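Local coordinates for EGF family domain-containing protein (Toxoplasma gondii, PDB 4Z80) that binds a RON2-family peptide as the AMA4 half of an AMA-RON2 pair, a pairing tied to the moving junction of parasite invasion, at the interface of chains A and B. Numbering follows the deposited sequence. Chains: chain A, EGF family domain-containing protein; chain B, Cytoadherence-linked asexual protein.

Contact 1: the interface of chains A and B. Residues chain A 157-158, 163-164; chain B 14-15, 18, 23-24, 34-35.
Polar contact in this patch includes a tyrosine-serine hydroxyl pair and a bridging water. A:Tyr163 sends its phenol tip to tip against the peptide: OH lies 2.7 Å from the hydroxyl OG of B:Ser18, a short hydrogen bond whose direction is not decided. Both groups reach it with extended first torsions, CG of A:Tyr163 anti to its backbone N (chi1 174°) and OG of B:Ser18 likewise anti to its N. Water 1 joins three groups. It takes up the amide ND2 of A:Asn164 at 2.9 Å, with 157° at the hydrogen, and also bonds the carbonyl O of B:Ala14 and, at 2.7 Å, the carbonyl O of B:Pro34. By bonding both carbonyls, the water links the last turn of helix 10-17 to the peptide's C-terminal stretch; it also lies at the edge of the A:Tyr163 ring, in its plane.

Apolar contact fills in around these bonds. The A:Tyr163 ring has B:Pro34 on its CE2 side, with CB 3.9 Å from CE2, and CA of B:Gly24 near CE1 on the other. A:Asn164, with CG in the crowded position between backbone N and carbonyl carbon (chi1 67°), lays CB 3.7 Å from CG1 of B:Ile35, the two side chains crossing at about a right angle. A:Leu158 divides its branches: CD1 meets CB of B:Ala14 at 3.7 Å, whereas CD2 faces the backbone of B:Met23. The bent B:Met23 chain brings CE to 3.6 Å from the backbone N of A:Leu158. Together these contacts seat the helix end and the later peptide segment on AMA4, helping it hold its RON2 ligand.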
# COMPACT_ATOMS: atom_id res chain seq x y z
N TYR A 157 15.56 5.85 9.10
CA TYR A 157 16.21 5.29 10.28
C TYR A 157 17.71 5.17 9.98
O TYR A 157 18.09 4.63 8.94
CB TYR A 157 15.60 3.93 10.66
CG TYR A 157 16.33 3.24 11.77
CD1 TYR A 157 16.33 3.76 13.06
CD2 TYR A 157 17.03 2.06 11.54
CE1 TYR A 157 17.02 3.12 14.08
CE2 TYR A 157 17.71 1.42 12.55
CZ TYR A 157 17.71 1.95 13.81
OH TYR A 157 18.40 1.29 14.81
N LEU A 158 18.53 5.70 10.90
CA LEU A 158 19.98 5.85 10.71
C LEU A 158 20.26 6.80 9.55
O LEU A 158 19.33 7.29 8.91
CB LEU A 158 20.67 4.49 10.48
CG LEU A 158 20.38 3.45 11.56
CD1 LEU A 158 21.04 2.12 11.24
CD2 LEU A 158 20.81 3.94 12.93
N TYR A 163 22.92 0.79 6.37
CA TYR A 163 23.83 1.64 7.13
C TYR A 163 25.24 1.06 7.19
O TYR A 163 26.22 1.81 7.18
CB TYR A 163 23.32 1.89 8.55
CG TYR A 163 24.33 2.65 9.39
CD1 TYR A 163 24.48 4.02 9.26
CD2 TYR A 163 25.17 1.98 10.27
CE1 TYR A 163 25.42 4.72 10.00
CE2 TYR A 163 26.11 2.67 11.02
CZ TYR A 163 26.23 4.03 10.88
OH TYR A 163 27.18 4.70 11.62
N ASN A 164 25.36 -0.26 7.27
CA ASN A 164 26.67 -0.90 7.21
C ASN A 164 26.63 -2.12 6.30
O ASN A 164 25.56 -2.53 5.86
CB ASN A 164 27.16 -1.28 8.62
CG ASN A 164 26.32 -2.36 9.28
OD1 ASN A 164 25.95 -3.35 8.65
ND2 ASN A 164 26.04 -2.19 10.57
N ALA B 14 22.92 -2.17 14.40
CA ALA B 14 23.83 -1.18 13.82
C ALA B 14 24.26 -0.06 14.78
O ALA B 14 25.45 0.23 14.87
CB ALA B 14 23.20 -0.56 12.56
N PRO B 15 23.32 0.59 15.50
CA PRO B 15 23.77 1.68 16.39
C PRO B 15 24.76 1.23 17.46
O PRO B 15 25.53 2.05 17.96
CB PRO B 15 22.46 2.18 17.03
CG PRO B 15 21.41 1.20 16.65
CD PRO B 15 21.86 0.50 15.42
N SER B 18 28.22 1.16 15.59
CA SER B 18 28.63 2.40 14.96
C SER B 18 29.68 3.14 15.78
O SER B 18 29.67 3.09 17.01
CB SER B 18 27.42 3.31 14.76
OG SER B 18 27.80 4.56 14.20
N MET B 23 22.64 7.42 15.74
CA MET B 23 22.12 7.47 14.38
C MET B 23 23.21 7.45 13.31
O MET B 23 22.90 7.27 12.13
CB MET B 23 21.26 8.72 14.20
CG MET B 23 19.92 8.64 14.92
SD MET B 23 18.67 7.72 13.99
CE MET B 23 18.37 8.86 12.64
N GLY B 24 24.46 7.63 13.71
CA GLY B 24 25.58 7.60 12.78
C GLY B 24 26.23 8.95 12.54
O GLY B 24 27.09 9.08 11.66
N PRO B 34 31.33 3.03 10.27
CA PRO B 34 30.05 2.37 10.54
C PRO B 34 30.13 1.13 11.39
O PRO B 34 29.22 0.87 12.11
CB PRO B 34 29.50 2.07 9.16
CG PRO B 34 30.65 2.03 8.26
CD PRO B 34 31.51 3.09 8.74
N ILE B 35 31.22 0.38 11.31
CA ILE B 35 31.41 -0.77 12.19
C ILE B 35 32.72 -0.60 12.95
O ILE B 35 33.80 -0.96 12.46
CB ILE B 35 31.40 -2.10 11.41
CG1 ILE B 35 30.06 -2.24 10.68
CG2 ILE B 35 31.62 -3.27 12.36
CD1 ILE B 35 29.94 -3.50 9.82
O HOH W 1 26.84 -0.27 12.53

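Contact 2: the interface of chains A and B. Residues chain A 129-133, 158, 195, 220, 222, 228-231; chain B 21-23, 25.
The tip of the peptide's disulfide-closed loop, a Cys-Pro-Pro-Met turn with a cis peptide bond before B:Pro22, enters a pocket formed by the loops A:129-133 and A:228-231, which the disulfide A:Cys133-A:Cys231 staples together. B:Pro22 hides more surface than any other residue of this patch, 96 Å². Its ring atom CG rests 3.7 Å from SG of A:Cys133, CD also packs toward SG of A:Cys231, and CB points at the carbonyl O of A:Ser129.

The preceding carbonyl is gripped by an imidazole. NE2 of A:His228 donates to O of B:Pro21 at 2.9 Å, 160° at the hydrogen; the acceptor lies close to the ring plane, and the donor approaches a carbonyl lone pair. CG anti to the backbone N (chi1 -170°) extends the ring toward the peptide, while SG of A:Cys231 covers one ring face near its rim. A:Ser132 OG offers the same carbonyl a weak bond at most; its stronger bond, 2.6 Å, goes to the carbonyl O of A:Thr131. CB of A:Ser132 also touches CG of B:Pro21.

Beyond the turn, CG of B:Met23 lies over CA of A:Gly230 at 3.8 Å, and its methyl CE lies toward the phenol OH of A:Tyr220 and CD1 of A:Tyr222, loosely. B:Ile25 meets A:Leu195 tip to tip, CD1 to CD1 at 3.7 Å, and leans obliquely on CG2 of A:Val229. Waters link backbone to backbone: water 2 joins O of A:Val229 to N of B:Met23 and to N and O of B:Ile25, while water 3 bridges N of A:Val229, at 3.0 Å, to O of B:Ile25.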
# COMPACT_ATOMS: atom_id res chain seq x y z
N SER A 129 17.47 3.22 19.77
CA SER A 129 18.64 3.20 20.63
C SER A 129 18.98 4.61 21.06
O SER A 129 18.76 5.57 20.31
CB SER A 129 19.84 2.57 19.91
OG SER A 129 21.03 2.72 20.68
N THR A 130 19.51 4.74 22.27
CA THR A 130 20.04 6.02 22.73
C THR A 130 21.47 5.83 23.20
O THR A 130 21.96 6.59 24.03
CB THR A 130 19.19 6.62 23.88
OG1 THR A 130 19.11 5.68 24.96
CG2 THR A 130 17.79 6.94 23.39
N THR A 131 22.16 4.84 22.65
CA THR A 131 23.53 4.55 23.05
C THR A 131 24.42 5.78 22.89
O THR A 131 24.45 6.40 21.83
CB THR A 131 24.08 3.37 22.24
OG1 THR A 131 23.34 2.20 22.58
CG2 THR A 131 25.57 3.13 22.53
N SER A 132 25.12 6.10 23.98
CA SER A 132 26.09 7.20 24.09
C SER A 132 25.43 8.56 24.38
O SER A 132 26.13 9.55 24.61
CB SER A 132 26.96 7.30 22.84
OG SER A 132 26.37 8.09 21.82
N CYS A 133 24.10 8.61 24.36
CA CYS A 133 23.38 9.85 24.66
C CYS A 133 23.50 10.22 26.14
O CYS A 133 23.65 9.35 26.99
CB CYS A 133 21.90 9.72 24.29
SG CYS A 133 21.59 9.44 22.53
N LEU A 158 18.53 5.70 10.90
CA LEU A 158 19.98 5.85 10.71
C LEU A 158 20.26 6.80 9.55
O LEU A 158 19.33 7.29 8.91
CB LEU A 158 20.67 4.49 10.48
CG LEU A 158 20.38 3.45 11.56
CD1 LEU A 158 21.04 2.12 11.24
CD2 LEU A 158 20.81 3.94 12.93
N LEU A 195 19.76 10.98 6.16
CA LEU A 195 20.59 12.14 6.44
C LEU A 195 21.81 12.06 5.54
O LEU A 195 22.71 11.26 5.78
CB LEU A 195 20.99 12.19 7.92
CG LEU A 195 19.83 11.93 8.88
CD1 LEU A 195 20.31 12.01 10.33
CD2 LEU A 195 18.67 12.89 8.63
N TYR A 220 8.09 11.61 13.31
CA TYR A 220 8.86 11.52 14.54
C TYR A 220 10.06 12.44 14.49
O TYR A 220 10.55 12.79 13.42
CB TYR A 220 9.28 10.07 14.81
CG TYR A 220 10.57 9.55 14.18
CD1 TYR A 220 10.63 9.18 12.84
CD2 TYR A 220 11.71 9.37 14.96
CE1 TYR A 220 11.79 8.67 12.29
CE2 TYR A 220 12.87 8.86 14.42
CZ TYR A 220 12.91 8.52 13.09
OH TYR A 220 14.08 8.00 12.56
N TYR A 222 13.45 12.76 14.66
CA TYR A 222 14.61 11.89 14.50
C TYR A 222 15.83 12.52 15.16
O TYR A 222 16.70 11.82 15.65
CB TYR A 222 14.91 11.60 13.02
CG TYR A 222 15.59 12.76 12.32
CD1 TYR A 222 16.97 12.94 12.41
CD2 TYR A 222 14.86 13.67 11.57
CE1 TYR A 222 17.59 14.00 11.80
CE2 TYR A 222 15.48 14.73 10.95
CZ TYR A 222 16.84 14.89 11.06
OH TYR A 222 17.46 15.95 10.44
N HIS A 228 23.43 16.38 19.47
CA HIS A 228 23.80 14.97 19.34
C HIS A 228 22.62 14.25 18.68
O HIS A 228 21.65 13.90 19.35
CB HIS A 228 24.14 14.37 20.70
CG HIS A 228 24.75 13.01 20.63
ND1 HIS A 228 25.19 12.33 21.75
CD2 HIS A 228 24.99 12.19 19.58
CE1 HIS A 228 25.66 11.15 21.39
NE2 HIS A 228 25.56 11.04 20.08
N VAL A 229 22.72 14.06 17.37
CA VAL A 229 21.60 13.61 16.55
C VAL A 229 21.03 12.27 17.00
O VAL A 229 21.73 11.26 17.06
CB VAL A 229 22.01 13.50 15.07
CG1 VAL A 229 20.85 13.00 14.21
CG2 VAL A 229 22.48 14.84 14.55
N GLY A 230 19.74 12.27 17.32
CA GLY A 230 19.05 11.07 17.75
C GLY A 230 18.82 10.99 19.25
O GLY A 230 18.14 10.09 19.72
N CYS A 231 19.38 11.93 20.00
CA CYS A 231 19.32 11.85 21.46
C CYS A 231 18.15 12.61 22.07
O CYS A 231 17.68 13.59 21.50
CB CYS A 231 20.63 12.36 22.05
SG CYS A 231 22.03 11.25 21.72
N PRO B 21 27.17 6.51 17.41
CA PRO B 21 25.79 6.26 17.81
C PRO B 21 25.11 7.53 18.30
O PRO B 21 25.80 8.47 18.68
CB PRO B 21 25.92 5.24 18.94
CG PRO B 21 27.27 5.53 19.53
CD PRO B 21 28.14 5.93 18.37
N PRO B 22 23.76 7.55 18.33
CA PRO B 22 22.87 6.43 17.99
C PRO B 22 22.37 6.39 16.55
O PRO B 22 21.72 5.41 16.19
CB PRO B 22 21.70 6.65 18.95
CG PRO B 22 21.61 8.13 19.07
CD PRO B 22 23.04 8.63 19.03
N MET B 23 22.64 7.42 15.74
CA MET B 23 22.12 7.47 14.38
C MET B 23 23.21 7.45 13.31
O MET B 23 22.90 7.27 12.13
CB MET B 23 21.26 8.72 14.20
CG MET B 23 19.92 8.64 14.92
SD MET B 23 18.67 7.72 13.99
CE MET B 23 18.37 8.86 12.64
N ILE B 25 25.82 9.96 13.31
CA ILE B 25 26.46 11.28 13.29
C ILE B 25 27.05 11.56 14.66
O ILE B 25 26.34 11.56 15.66
CB ILE B 25 25.46 12.39 12.90
CG1 ILE B 25 24.85 12.11 11.53
CG2 ILE B 25 26.15 13.76 12.89
CD1 ILE B 25 23.78 13.08 11.11
O HOH W 2 23.95 10.08 15.85
O HOH W 3 25.53 14.06 16.47

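Contact 1 and contact 2 adjoin along one peptide, the centres of their C-alpha atoms being about 9 Å apart, and they share A:Leu158 and B:Met23. Contact 1 gathers the end of helix 10-17 and the C-terminal stretch of chain B, whereas contact 2 takes the turn between them. The shared methionine closes the gap: its backbone and side chain serve both patches, and both patches meet at A:Leu158, which contacts B:Met23 in each. The two patches plausibly act together to fix the peptide's folded-back course on AMA4.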